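Local coordinates for protein TetR family transcription regulator (Marinobacter aquaeolei, PDB 3PAS) that probably binds DNA through an N-terminal helix-turn-helix domain and regulates transcription, as other repressor-like members of the TetR family do, at residues B[66-71]-B[124-129]; B[73-78]-B[128-133]; B[87-92]-B[153-158]. One frame throughout, in Å; residues are numbered along the deposited sequence. Where two conformers were deposited one is given.

Contact 1: residues B[66-71]-B[124-129]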
ATOM      1  N   GLN B  66     -14.251  -1.101 -16.585  1.00 28.30           N
ATOM      2  CA  GLN B  66     -15.266  -1.627 -15.688  1.00 30.07           C
ATOM      3  C   GLN B  66     -15.335  -0.817 -14.398  1.00 30.62           C
ATOM      4  O   GLN B  66     -16.431  -0.413 -13.971  1.00 28.95           O
ATOM      5  CB  GLN B  66     -14.934  -3.066 -15.292  1.00 30.77           C
ATOM      6  CG  GLN B  66     -15.385  -3.990 -16.345  1.00 41.58           C
ATOM      7  CD  GLN B  66     -15.413  -5.329 -15.834  1.00 53.28           C
ATOM      8  OE1 GLN B  66     -16.326  -5.690 -15.083  1.00 48.93           O
ATOM      9  NE2 GLN B  66     -14.398  -6.118 -16.201  1.00 44.54           N
ATOM     10  N   VAL B  67     -14.178  -0.644 -13.764  1.00 27.09           N
ATOM     11  CA  VAL B  67     -14.111   0.075 -12.509  1.00 29.04           C
ATOM     12  C   VAL B  67     -14.398   1.566 -12.639  1.00 24.51           C
ATOM     13  O   VAL B  67     -15.171   2.099 -11.847  1.00 22.64           O
ATOM     14  CB  VAL B  67     -12.769  -0.130 -11.770  1.00 28.29           C
ATOM     15  CG1 VAL B  67     -12.680   0.797 -10.577  1.00 32.16           C
ATOM     16  CG2 VAL B  67     -12.621  -1.611 -11.339  1.00 31.94           C
ATOM     17  N   ILE B  68     -13.739   2.246 -13.578  1.00 26.00           N
ATOM     18  CA  ILE B  68     -13.936   3.706 -13.772  1.00 23.70           C
ATOM     19  C   ILE B  68     -15.387   3.997 -14.111  1.00 24.96           C
ATOM     20  O   ILE B  68     -16.003   4.912 -13.537  1.00 24.06           O
ATOM     21  CB  ILE B  68     -13.029   4.252 -14.888  1.00 24.91           C
ATOM     22  CG1 ILE B  68     -11.570   4.172 -14.404  1.00 28.62           C
ATOM     23  CG2 ILE B  68     -13.479   5.670 -15.321  1.00 26.37           C
ATOM     24  CD1 ILE B  68     -10.526   4.502 -15.468  1.00 24.12           C
ATOM     25  N   ASP B  69     -15.965   3.244 -15.051  1.00 24.16           N
ATOM     26  CA  ASP B  69     -17.359   3.497 -15.436  1.00 25.67           C
ATOM     27  C   ASP B  69     -18.371   3.344 -14.281  1.00 25.11           C
ATOM     28  O   ASP B  69     -19.296   4.156 -14.169  1.00 25.33           O
ATOM     29  CB  ASP B  69     -17.780   2.639 -16.612  1.00 26.71           C
ATOM     30  CG  ASP B  69     -16.976   2.938 -17.859  1.00 37.94           C
ATOM     31  OD1 ASP B  69     -16.271   3.978 -17.907  1.00 34.38           O
ATOM     32  OD2 ASP B  69     -17.002   2.102 -18.789  1.00 37.50           O
ATOM     33  N   ALA B  70     -18.204   2.308 -13.453  1.00 22.92           N
ATOM     34  CA  ALA B  70     -19.024   2.107 -12.278  1.00 25.47           C
ATOM     35  C   ALA B  70     -18.849   3.256 -11.301  1.00 21.97           C
ATOM     36  O   ALA B  70     -19.824   3.741 -10.741  1.00 22.89           O
ATOM     37  CB  ALA B  70     -18.686   0.771 -11.564  1.00 25.32           C
ATOM     38  N   ALA B  71     -17.612   3.672 -11.086  1.00 21.53           N
ATOM     39  CA  ALA B  71     -17.320   4.794 -10.200  1.00 25.57           C
ATOM     40  C   ALA B  71     -17.948   6.094 -10.711  1.00 25.55           C
ATOM     41  O   ALA B  71     -18.519   6.822  -9.916  1.00 25.86           O
ATOM     42  CB  ALA B  71     -15.786   4.987  -9.962  1.00 24.80           C
ATOM     43  N   GLU B 124      -6.983   8.666 -17.006  1.00 32.67           N
ATOM     44  CA  GLU B 124      -7.335  10.002 -16.456  1.00 32.56           C
ATOM     45  C   GLU B 124      -8.373  10.693 -17.353  1.00 32.93           C
ATOM     46  O   GLU B 124      -9.345  11.309 -16.872  1.00 32.69           O
ATOM     47  CB  GLU B 124      -6.072  10.854 -16.253  1.00 34.25           C
ATOM     48  CG  GLU B 124      -5.182  10.279 -15.139  1.00 42.43           C
ATOM     49  CD  GLU B 124      -3.866  11.046 -14.877  1.00 48.34           C
ATOM     50  OE1 GLU B 124      -3.406  11.806 -15.742  1.00 45.47           O
ATOM     51  OE2 GLU B 124      -3.286  10.841 -13.788  1.00 45.78           O
ATOM     52  N   SER B 125      -8.185  10.565 -18.666  1.00 34.68           N
ATOM     53  CA  SER B 125      -9.145  11.052 -19.623  1.00 34.54           C
ATOM     54  C   SER B 125     -10.546  10.432 -19.500  1.00 32.68           C
ATOM     55  O   SER B 125     -11.548  11.148 -19.561  1.00 32.59           O
ATOM     56  CB  SER B 125      -8.622  10.826 -21.026  1.00 38.03           C
ATOM     57  OG  SER B 125      -9.490  11.433 -21.933  1.00 43.70           O
ATOM     58  N   ARG B 126     -10.632   9.110 -19.364  1.00 29.69           N
ATOM     59  CA  ARG B 126     -11.938   8.463 -19.187  1.00 28.63           C
ATOM     60  C   ARG B 126     -12.592   8.922 -17.863  1.00 29.10           C
ATOM     61  O   ARG B 126     -13.827   9.102 -17.763  1.00 28.97           O
ATOM     62  CB  ARG B 126     -11.771   6.955 -19.146  1.00 32.28           C
ATOM     63  CG  ARG B 126     -13.098   6.219 -19.309  1.00 35.95           C
ATOM     64  CD  ARG B 126     -12.853   4.772 -19.500  1.00 36.17           C
ATOM     65  NE  ARG B 126     -14.062   4.035 -19.819  1.00 32.23           N
ATOM     66  CZ  ARG B 126     -14.458   3.666 -21.038  1.00 34.39           C
ATOM     67  NH1 ARG B 126     -13.789   3.992 -22.138  1.00 29.26           N
ATOM     68  NH2 ARG B 126     -15.560   2.960 -21.160  1.00 34.57           N
ATOM     69  N   ALA B 127     -11.746   9.137 -16.859  1.00 28.23           N
ATOM     70  CA  ALA B 127     -12.203   9.626 -15.554  1.00 28.35           C
ATOM     71  C   ALA B 127     -12.286  11.172 -15.408  1.00 28.63           C
ATOM     72  O   ALA B 127     -12.434  11.692 -14.298  1.00 23.83           O
ATOM     73  CB  ALA B 127     -11.327   9.048 -14.460  1.00 25.73           C
ATOM     74  N   ALA B 128     -12.224  11.902 -16.510  1.00 27.76           N
ATOM     75  CA  ALA B 128     -12.108  13.354 -16.478  1.00 29.96           C
ATOM     76  C   ALA B 128     -13.188  14.073 -15.653  1.00 29.05           C
ATOM     77  O   ALA B 128     -12.872  15.008 -14.908  1.00 28.06           O
ATOM     78  CB  ALA B 128     -12.078  13.927 -17.913  1.00 31.77           C
ATOM     79  N   ASN B 129     -14.431  13.639 -15.759  1.00 26.81           N
ATOM     80  CA  ASN B 129     -15.511  14.279 -15.027  1.00 29.63           C
ATOM     81  C   ASN B 129     -15.316  14.211 -13.519  1.00 27.42           C
ATOM     82  O   ASN B 129     -15.689  15.150 -12.806  1.00 27.24           O
ATOM     83  CB  ASN B 129     -16.883  13.702 -15.413  1.00 30.78           C
ATOM     84  CG  ASN B 129     -17.276  14.057 -16.853  1.00 33.67           C
ATOM     85  OD1 ASN B 129     -16.780  15.030 -17.442  1.00 30.00           O
ATOM     86  ND2 ASN B 129     -18.165  13.271 -17.415  1.00 32.11           N
TER
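Arg126 reaches across from the end of helix 117-126 to Asp69 on helix 52-76, the long helix that in the TetR fold leads from the DNA-binding domain into the helical C-terminal domain. From CB the arginine runs outstretched: CG stands anti to the backbone N (chi1 -166°), and the chain stays extended as far as NE. CG passes CG2 of Ile68 at 4.0 Å, and CD continues past Asp69 OD1. At the end, the guanidinium takes the carboxylate side-on, with NE 2.9 Å from Asp69 OD1 and NH2 2.9 Å from Asp69 OD2. The second bond is almost straight, 175° at the hydrogen, and lies in the guanidinium plane. The first is more bent, with OD1 tilted from that plane, because the two flat groups are turned 31° against each other. Two bonds to two oxygens restrict the rotation of both groups in this salt bridge at the protein surface; Asp65 adds a long, weak ion pair to NE. Next to Arg126 in the chain, Ala127 departs from helical geometry and is also the N-cap residue of helix 128-140. Its methyl meets the same branch of Ile68, CB to CG2 at 4.1 Å.

Contact 2: residues B[73-78]-B[128-133]; sequences DSFSRG and ANLLNA
Phe75 lays one face of its ring against Leu130, and the ring's far end meets Ala133. The leucine methyl CD1 sits 3.9 Å from the ring centroid and 15° off the ring normal, a CH-pi contact displaced toward the rim, where CE1 and CD1 of the phenylalanine are its closest neighbours. Ala133 comes from another direction: its CB lies near the ring plane, at the edge, 3.7 Å from Phe75 CZ. The carbonyl oxygen of Asn129 approaches CE2 obliquely. One aromatic side chain thus spans about a turn of helix 128-140 and touches it at Asn129, Leu130 and Ala133.

The torsions of the two larger side chains account for the meeting. In Phe75 a chi1 of -179° swings the ring away from its own backbone N and carries it out from helix 52-76 toward the other segment. Leu130 CB does not point straight at the phenylalanine, but a chi1 of 160° and the turn at CG bring CD1 over the ring.

Farther out, helix 81-98 borders both partners, with Leu81 touching Phe75 and Leu85 and Gln88 touching Leu130. An acetate ion, probably from the crystallisation liquor, lies about 4 Å from the Phe75 side chain. On the segment that carries the ring, Arg77 holds Asp73 side-on, NH2 to OD1 at 3.2 Å and NE to OD2 at 3.3 Å, while Ser76 OG donates to Asp73 O at 2.8 Å. These bonds link Asp73 to Ser76 and Arg77 on the same segment.

Here the contact joins helix 52-76, the long connecting helix of the TetR fold, to helix 128-140 of the all-helical C-terminal part.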
ATOM      1  N   ASP B  73     -20.507   6.473 -12.734  1.00 26.46           N
ATOM      2  CA  ASP B  73     -21.930   6.328 -12.680  1.00 27.52           C
ATOM      3  C   ASP B  73     -22.411   6.684 -11.267  1.00 27.57           C
ATOM      4  O   ASP B  73     -23.368   7.442 -11.079  1.00 25.92           O
ATOM      5  CB  ASP B  73     -22.319   4.910 -13.036  1.00 27.89           C
ATOM      6  CG  ASP B  73     -23.812   4.669 -12.887  1.00 38.89           C
ATOM      7  OD1 ASP B  73     -24.543   5.207 -13.712  1.00 40.58           O
ATOM      8  OD2 ASP B  73     -24.245   3.971 -11.951  1.00 45.43           O
ATOM      9  N   SER B  74     -21.738   6.113 -10.267  1.00 26.29           N
ATOM     10  CA  SER B  74     -22.132   6.366  -8.884  0.50 25.99           C
ATOM     11  C   SER B  74     -21.857   7.816  -8.506  1.00 24.87           C
ATOM     12  O   SER B  74     -22.689   8.460  -7.876  1.00 24.94           O
ATOM     13  CB  SER B  74     -21.423   5.440  -7.908  0.50 23.69           C
ATOM     14  OG  SER B  74     -21.895   4.130  -8.045  0.50 20.66           O
ATOM     15  N   PHE B  75     -20.680   8.317  -8.870  1.00 22.53           N
ATOM     16  CA  PHE B  75     -20.297   9.704  -8.616  1.00 21.13           C
ATOM     17  C   PHE B  75     -21.374  10.650  -9.194  1.00 23.84           C
ATOM     18  O   PHE B  75     -21.774  11.613  -8.558  1.00 24.57           O
ATOM     19  CB  PHE B  75     -18.897  10.036  -9.237  1.00 22.73           C
ATOM     20  CG  PHE B  75     -18.415  11.465  -8.980  1.00 20.33           C
ATOM     21  CD1 PHE B  75     -17.919  11.834  -7.748  1.00 20.15           C
ATOM     22  CD2 PHE B  75     -18.392  12.411 -10.007  1.00 22.05           C
ATOM     23  CE1 PHE B  75     -17.472  13.125  -7.504  1.00 20.65           C
ATOM     24  CE2 PHE B  75     -17.936  13.727  -9.768  1.00 23.71           C
ATOM     25  CZ  PHE B  75     -17.474  14.076  -8.549  1.00 25.10           C
ATOM     26  N   SER B  76     -21.841  10.388 -10.403  1.00 26.95           N
ATOM     27  CA  SER B  76     -22.825  11.290 -11.022  1.00 26.87           C
ATOM     28  C   SER B  76     -24.180  11.337 -10.306  1.00 28.55           C
ATOM     29  O   SER B  76     -24.931  12.276 -10.512  1.00 29.73           O
ATOM     30  CB  SER B  76     -23.034  10.876 -12.467  1.00 30.14           C
ATOM     31  OG  SER B  76     -23.825   9.715 -12.563  1.00 28.12           O
ATOM     32  N   ARG B  77     -24.500  10.349  -9.461  1.00 26.04           N
ATOM     33  CA  ARG B  77     -25.764  10.328  -8.735  1.00 27.57           C
ATOM     34  C   ARG B  77     -25.662  11.124  -7.456  1.00 29.33           C
ATOM     35  O   ARG B  77     -26.658  11.351  -6.809  1.00 28.65           O
ATOM     36  CB  ARG B  77     -26.227   8.892  -8.452  1.00 30.27           C
ATOM     37  CG  ARG B  77     -26.576   8.137  -9.695  1.00 32.33           C
ATOM     38  CD  ARG B  77     -26.531   6.638  -9.488  1.00 41.24           C
ATOM     39  NE  ARG B  77     -26.562   5.977 -10.790  1.00 49.62           N
ATOM     40  CZ  ARG B  77     -27.667   5.874 -11.536  1.00 56.45           C
ATOM     41  NH1 ARG B  77     -28.838   6.348 -11.095  1.00 48.48           N
ATOM     42  NH2 ARG B  77     -27.621   5.279 -12.722  1.00 49.21           N
ATOM     43  N   GLY B  78     -24.467  11.595  -7.084  1.00 28.50           N
ATOM     44  CA  GLY B  78     -24.323  12.343  -5.827  1.00 27.83           C
ATOM     45  C   GLY B  78     -24.924  13.726  -5.990  1.00 28.68           C
ATOM     46  O   GLY B  78     -24.786  14.322  -7.052  1.00 24.64           O
ATOM     47  N   ALA B 128     -12.224  11.902 -16.510  1.00 27.76           N
ATOM     48  CA  ALA B 128     -12.108  13.354 -16.478  1.00 29.96           C
ATOM     49  C   ALA B 128     -13.188  14.073 -15.653  1.00 29.05           C
ATOM     50  O   ALA B 128     -12.872  15.008 -14.908  1.00 28.06           O
ATOM     51  CB  ALA B 128     -12.078  13.927 -17.913  1.00 31.77           C
ATOM     52  N   ASN B 129     -14.431  13.639 -15.759  1.00 26.81           N
ATOM     53  CA  ASN B 129     -15.511  14.279 -15.027  1.00 29.63           C
ATOM     54  C   ASN B 129     -15.316  14.211 -13.519  1.00 27.42           C
ATOM     55  O   ASN B 129     -15.689  15.150 -12.806  1.00 27.24           O
ATOM     56  CB  ASN B 129     -16.883  13.702 -15.413  1.00 30.78           C
ATOM     57  CG  ASN B 129     -17.276  14.057 -16.853  1.00 33.67           C
ATOM     58  OD1 ASN B 129     -16.780  15.030 -17.442  1.00 30.00           O
ATOM     59  ND2 ASN B 129     -18.165  13.271 -17.415  1.00 32.11           N
ATOM     60  N   LEU B 130     -14.768  13.103 -13.031  1.00 25.13           N
ATOM     61  CA  LEU B 130     -14.462  12.997 -11.601  1.00 23.78           C
ATOM     62  C   LEU B 130     -13.273  13.854 -11.248  1.00 21.70           C
ATOM     63  O   LEU B 130     -13.354  14.631 -10.305  1.00 24.73           O
ATOM     64  CB  LEU B 130     -14.167  11.547 -11.178  1.00 24.34           C
ATOM     65  CG  LEU B 130     -13.376  11.367  -9.846  1.00 30.07           C
ATOM     66  CD1 LEU B 130     -14.207  11.754  -8.764  1.00 31.40           C
ATOM     67  CD2 LEU B 130     -12.913   9.915  -9.656  1.00 43.14           C
ATOM     68  N   LEU B 131     -12.193  13.754 -12.037  1.00 24.26           N
ATOM     69  CA  LEU B 131     -10.948  14.430 -11.728  1.00 25.24           C
ATOM     70  C   LEU B 131     -11.116  15.944 -11.862  1.00 24.25           C
ATOM     71  O   LEU B 131     -10.624  16.676 -11.054  1.00 23.30           O
ATOM     72  CB  LEU B 131      -9.801  13.931 -12.614  1.00 25.27           C
ATOM     73  CG  LEU B 131      -9.474  12.442 -12.477  1.00 28.21           C
ATOM     74  CD1 LEU B 131      -8.425  12.055 -13.578  1.00 32.56           C
ATOM     75  CD2 LEU B 131      -9.018  12.081 -11.070  1.00 29.50           C
ATOM     76  N   ASN B 132     -11.866  16.404 -12.862  1.00 22.06           N
ATOM     77  CA  ASN B 132     -12.129  17.853 -12.995  1.00 23.36           C
ATOM     78  C   ASN B 132     -12.941  18.400 -11.819  1.00 20.90           C
ATOM     79  O   ASN B 132     -12.698  19.498 -11.345  1.00 22.50           O
ATOM     80  CB  ASN B 132     -12.800  18.175 -14.343  1.00 23.95           C
ATOM     81  CG  ASN B 132     -11.864  17.961 -15.513  1.00 30.53           C
ATOM     82  OD1 ASN B 132     -10.647  18.026 -15.352  1.00 28.62           O
ATOM     83  ND2 ASN B 132     -12.426  17.742 -16.719  1.00 29.30           N
ATOM     84  N   ALA B 133     -13.883  17.607 -11.311  1.00 18.07           N
ATOM     85  CA  ALA B 133     -14.732  18.037 -10.200  1.00 22.16           C
ATOM     86  C   ALA B 133     -13.880  18.102  -8.918  1.00 19.81           C
ATOM     87  O   ALA B 133     -13.946  19.035  -8.078  1.00 18.61           O
ATOM     88  CB  ALA B 133     -15.939  17.056 -10.039  1.00 19.39           C
TER

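Contact 3: residues B[87-92]-B[153-158]; sequences RQWHTL and TFMFRP
Trp89 drives the six-membered end of its indole into helix 153-158, where Met155 and Pro158 receive it. A chi1 of 170° sets the indole across from its backbone N and, with chi2 at -75°, extends it well beyond its own helix. Its edge meets the backbone oxygen of Met155, 3.3 Å from Trp89 CZ3; that oxygen is buried and has no hydrogen-bond partner in the model. Met155 is selenomethionine here, and its chain, bent at both chi2 and chi3, folds SE back to 4.0 Å from Trp89 CE3 in an oblique Met-aromatic contact. Pro158 CB lies 4.1 Å from Trp89 CH2. In the core of this TetR-family C-terminal domain the two helical segments run 29° from parallel with axes 10.9 Å apart. Helix 148-167 is irregular here, with a wide pi-type turn at 153-156 and a kink at Pro158, whose nitrogen makes no bond to the preceding turn. An alanine in place of Trp89 is likely to leave a gap between the helices, with the selenium and the proline ring deprived of their aromatic neighbour. The side chain of Gln88 runs up beside Phe156. Phe182 of helix 175-189 also packs edge-to-face with Trp89.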
ATOM      1  N   ARG B  87     -20.652   8.051  -2.701  1.00 18.47           N
ATOM      2  CA  ARG B  87     -21.287   6.966  -3.455  1.00 19.46           C
ATOM      3  C   ARG B  87     -20.252   6.153  -4.185  1.00 18.11           C
ATOM      4  O   ARG B  87     -20.313   4.953  -4.208  1.00 19.26           O
ATOM      5  CB  ARG B  87     -22.279   7.485  -4.463  1.00 20.84           C
ATOM      6  CG  ARG B  87     -23.462   8.090  -3.834  1.00 24.96           C
ATOM      7  CD  ARG B  87     -24.309   8.809  -4.872  1.00 33.68           C
ATOM      8  NE  ARG B  87     -25.688   8.973  -4.400  1.00 39.47           N
ATOM      9  CZ  ARG B  87     -26.677   8.096  -4.606  1.00 46.18           C
ATOM     10  NH1 ARG B  87     -26.495   6.959  -5.291  1.00 41.62           N
ATOM     11  NH2 ARG B  87     -27.869   8.364  -4.104  1.00 49.52           N
ATOM     12  N   GLN B  88     -19.314   6.822  -4.830  1.00 20.70           N
ATOM     13  CA  GLN B  88     -18.216   6.193  -5.595  0.50 17.85           C
ATOM     14  C   GLN B  88     -17.408   5.276  -4.686  1.00 18.19           C
ATOM     15  O   GLN B  88     -16.986   4.218  -5.071  1.00 18.40           O
ATOM     16  CB  GLN B  88     -17.294   7.282  -6.140  0.50 19.07           C
ATOM     17  CG  GLN B  88     -15.805   6.881  -6.312  0.50 17.18           C
ATOM     18  CD  GLN B  88     -14.935   7.927  -5.660  0.50 22.01           C
ATOM     19  OE1 GLN B  88     -14.817   7.994  -4.407  0.50 20.95           O
ATOM     20  NE2 GLN B  88     -14.374   8.821  -6.497  0.50 27.88           N
ATOM     21  N   TRP B  89     -17.172   5.750  -3.478  1.00 17.03           N
ATOM     22  CA  TRP B  89     -16.387   4.996  -2.468  1.00 18.68           C
ATOM     23  C   TRP B  89     -17.039   3.699  -2.129  1.00 18.48           C
ATOM     24  O   TRP B  89     -16.387   2.647  -2.143  1.00 19.15           O
ATOM     25  CB  TRP B  89     -16.164   5.828  -1.224  1.00 18.41           C
ATOM     26  CG  TRP B  89     -15.606   5.137  -0.034  1.00 18.42           C
ATOM     27  CD1 TRP B  89     -16.252   4.291   0.805  1.00 20.00           C
ATOM     28  CD2 TRP B  89     -14.267   5.251   0.463  1.00 16.46           C
ATOM     29  NE1 TRP B  89     -15.397   3.846   1.774  1.00 19.13           N
ATOM     30  CE2 TRP B  89     -14.178   4.442   1.597  1.00 19.06           C
ATOM     31  CE3 TRP B  89     -13.144   5.988   0.059  1.00 22.33           C
ATOM     32  CZ2 TRP B  89     -13.004   4.335   2.364  1.00 20.74           C
ATOM     33  CZ3 TRP B  89     -12.009   5.896   0.792  1.00 17.06           C
ATOM     34  CH2 TRP B  89     -11.939   5.051   1.965  1.00 20.46           C
ATOM     35  N   HIS B  90     -18.325   3.756  -1.829  1.00 19.86           N
ATOM     36  CA  HIS B  90     -19.099   2.551  -1.550  1.00 20.55           C
ATOM     37  C   HIS B  90     -19.086   1.614  -2.751  1.00 21.18           C
ATOM     38  O   HIS B  90     -18.950   0.411  -2.574  1.00 17.10           O
ATOM     39  CB  HIS B  90     -20.559   2.852  -1.123  1.00 25.54           C
ATOM     40  CG  HIS B  90     -20.718   3.188   0.333  1.00 23.04           C
ATOM     41  ND1 HIS B  90     -21.054   2.250   1.296  1.00 21.53           N
ATOM     42  CD2 HIS B  90     -20.610   4.367   0.978  1.00 23.84           C
ATOM     43  CE1 HIS B  90     -21.142   2.854   2.470  1.00 19.92           C
ATOM     44  NE2 HIS B  90     -20.857   4.139   2.304  1.00 20.84           N
ATOM     45  N   THR B  91     -19.257   2.132  -3.975  1.00 19.08           N
ATOM     46  CA  THR B  91     -19.277   1.244  -5.175  1.00 18.40           C
ATOM     47  C   THR B  91     -17.894   0.553  -5.402  1.00 18.90           C
ATOM     48  O   THR B  91     -17.812  -0.659  -5.602  1.00 19.91           O
ATOM     49  CB  THR B  91     -19.681   2.040  -6.416  1.00 19.36           C
ATOM     50  OG1 THR B  91     -21.014   2.504  -6.198  1.00 19.49           O
ATOM     51  CG2 THR B  91     -19.607   1.154  -7.636  1.00 23.61           C
ATOM     52  N   LEU B  92     -16.827   1.317  -5.247  1.00 21.10           N
ATOM     53  CA  LEU B  92     -15.462   0.786  -5.396  1.00 19.67           C
ATOM     54  C   LEU B  92     -15.124  -0.262  -4.312  1.00 18.97           C
ATOM     55  O   LEU B  92     -14.515  -1.299  -4.588  1.00 17.85           O
ATOM     56  CB  LEU B  92     -14.446   1.883  -5.349  1.00 17.49           C
ATOM     57  CG  LEU B  92     -14.253   2.776  -6.591  1.00 27.17           C
ATOM     58  CD1 LEU B  92     -13.409   4.017  -6.238  1.00 23.99           C
ATOM     59  CD2 LEU B  92     -13.714   2.066  -7.778  1.00 23.11           C
ATOM     60  N   THR B 153      -3.574   9.168  -2.199  1.00 18.79           N
ATOM     61  CA  THR B 153      -3.146   8.477  -0.977  1.00 20.81           C
ATOM     62  C   THR B 153      -4.216   8.355   0.089  1.00 19.14           C
ATOM     63  O   THR B 153      -4.326   7.280   0.728  1.00 20.85           O
ATOM     64  CB  THR B 153      -1.871   9.174  -0.388  1.00 22.40           C
ATOM     65  OG1 THR B 153      -0.834   9.084  -1.383  1.00 21.88           O
ATOM     66  CG2 THR B 153      -1.385   8.522   0.928  1.00 20.27           C
ATOM     67  N   PHE B 154      -5.007   9.414   0.264  1.00 17.01           N
ATOM     68  CA  PHE B 154      -5.984   9.464   1.330  1.00 19.63           C
ATOM     69  C   PHE B 154      -7.438   9.186   0.914  1.00 22.01           C
ATOM     70  O   PHE B 154      -8.249   8.932   1.781  1.00 22.74           O
ATOM     71  CB  PHE B 154      -5.927  10.800   2.094  1.00 20.40           C
ATOM     72  CG  PHE B 154      -4.687  10.928   2.943  1.00 20.80           C
ATOM     73  CD1 PHE B 154      -4.621  10.307   4.161  1.00 17.75           C
ATOM     74  CD2 PHE B 154      -3.545  11.573   2.460  1.00 20.31           C
ATOM     75  CE1 PHE B 154      -3.470  10.353   4.948  1.00 19.89           C
ATOM     76  CE2 PHE B 154      -2.353  11.610   3.229  1.00 22.33           C
ATOM     77  CZ  PHE B 154      -2.315  11.017   4.488  1.00 23.45           C
HETATM   78  N   MSE B 155      -7.750   9.284  -0.368  1.00 20.21           N
HETATM   79  CA  MSE B 155      -9.136   9.082  -0.869  1.00 23.72           C
HETATM   80  C   MSE B 155      -9.334   7.817  -1.738  1.00 24.72           C
HETATM   81  O   MSE B 155     -10.428   7.271  -1.767  1.00 26.00           O
HETATM   82  CB  MSE B 155      -9.654  10.319  -1.592  1.00 21.82           C
HETATM   83  CG  MSE B 155     -11.113  10.290  -2.139  1.00 27.76           C
HETATM   84 SE   MSE B 155     -12.507   9.783  -0.915  0.75 26.19          SE
HETATM   85  CE  MSE B 155     -12.570  11.483   0.098  1.00 19.92           C
ATOM     86  N   PHE B 156      -8.315   7.337  -2.429  1.00 25.93           N
ATOM     87  CA  PHE B 156      -8.491   6.126  -3.268  1.00 25.10           C
ATOM     88  C   PHE B 156      -7.737   4.912  -2.769  1.00 24.58           C
ATOM     89  O   PHE B 156      -8.294   3.809  -2.619  1.00 24.29           O
ATOM     90  CB  PHE B 156      -8.150   6.492  -4.700  1.00 28.40           C
ATOM     91  CG  PHE B 156      -9.021   7.585  -5.223  1.00 36.68           C
ATOM     92  CD1 PHE B 156     -10.293   7.300  -5.695  1.00 44.35           C
ATOM     93  CD2 PHE B 156      -8.613   8.914  -5.162  1.00 48.37           C
ATOM     94  CE1 PHE B 156     -11.114   8.319  -6.138  1.00 42.97           C
ATOM     95  CE2 PHE B 156      -9.432   9.928  -5.620  1.00 45.14           C
ATOM     96  CZ  PHE B 156     -10.685   9.621  -6.107  1.00 48.22           C
ATOM     97  N   ARG B 157      -6.478   5.113  -2.412  1.00 21.63           N
ATOM     98  CA  ARG B 157      -5.674   4.004  -1.961  1.00 24.95           C
ATOM     99  C   ARG B 157      -6.225   3.314  -0.743  1.00 22.79           C
ATOM    100  O   ARG B 157      -6.075   2.117  -0.626  1.00 24.25           O
ATOM    101  CB  ARG B 157      -4.245   4.476  -1.654  1.00 28.54           C
ATOM    102  CG  ARG B 157      -3.273   3.390  -1.332  1.00 28.03           C
ATOM    103  CD  ARG B 157      -3.070   2.570  -2.580  1.00 34.06           C
ATOM    104  NE  ARG B 157      -2.006   1.609  -2.429  1.00 42.09           N
ATOM    105  CZ  ARG B 157      -1.692   0.719  -3.359  1.00 46.53           C
ATOM    106  NH1 ARG B 157      -2.379   0.661  -4.503  1.00 44.11           N
ATOM    107  NH2 ARG B 157      -0.708  -0.124  -3.132  1.00 41.99           N
ATOM    108  N   PRO B 158      -6.884   4.048   0.173  1.00 19.19           N
ATOM    109  CA  PRO B 158      -7.337   3.268   1.343  1.00 19.69           C
ATOM    110  C   PRO B 158      -8.404   2.202   1.039  1.00 15.85           C
ATOM    111  O   PRO B 158      -8.543   1.257   1.830  1.00 19.88           O
ATOM    112  CB  PRO B 158      -7.880   4.338   2.315  1.00 19.70           C
ATOM    113  CG  PRO B 158      -7.119   5.587   1.917  1.00 23.67           C
ATOM    114  CD  PRO B 158      -6.976   5.490   0.400  1.00 21.07           C
TER

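Contacts 1 and 2 are neighbours, their centres 8 Å apart, and follow one another along helix 52-76 while sharing Ala128 and Asn129 at the start of helix 128-140. Contact 3 lies 13 Å from each and joins the next helix after each of these, 81-98 and 148-167. All three first segments precede the second ones, so contact 3 crosses contacts 1 and 2 along the chain. Helix 81-98 also touches helix 52-76, through Val67 with Leu92 and the probable hydrogen bond of Ser74 with Thr91. The series runs from a surface salt bridge to a buried core, beyond which Phe154 and Pro158 pack on the second subunit.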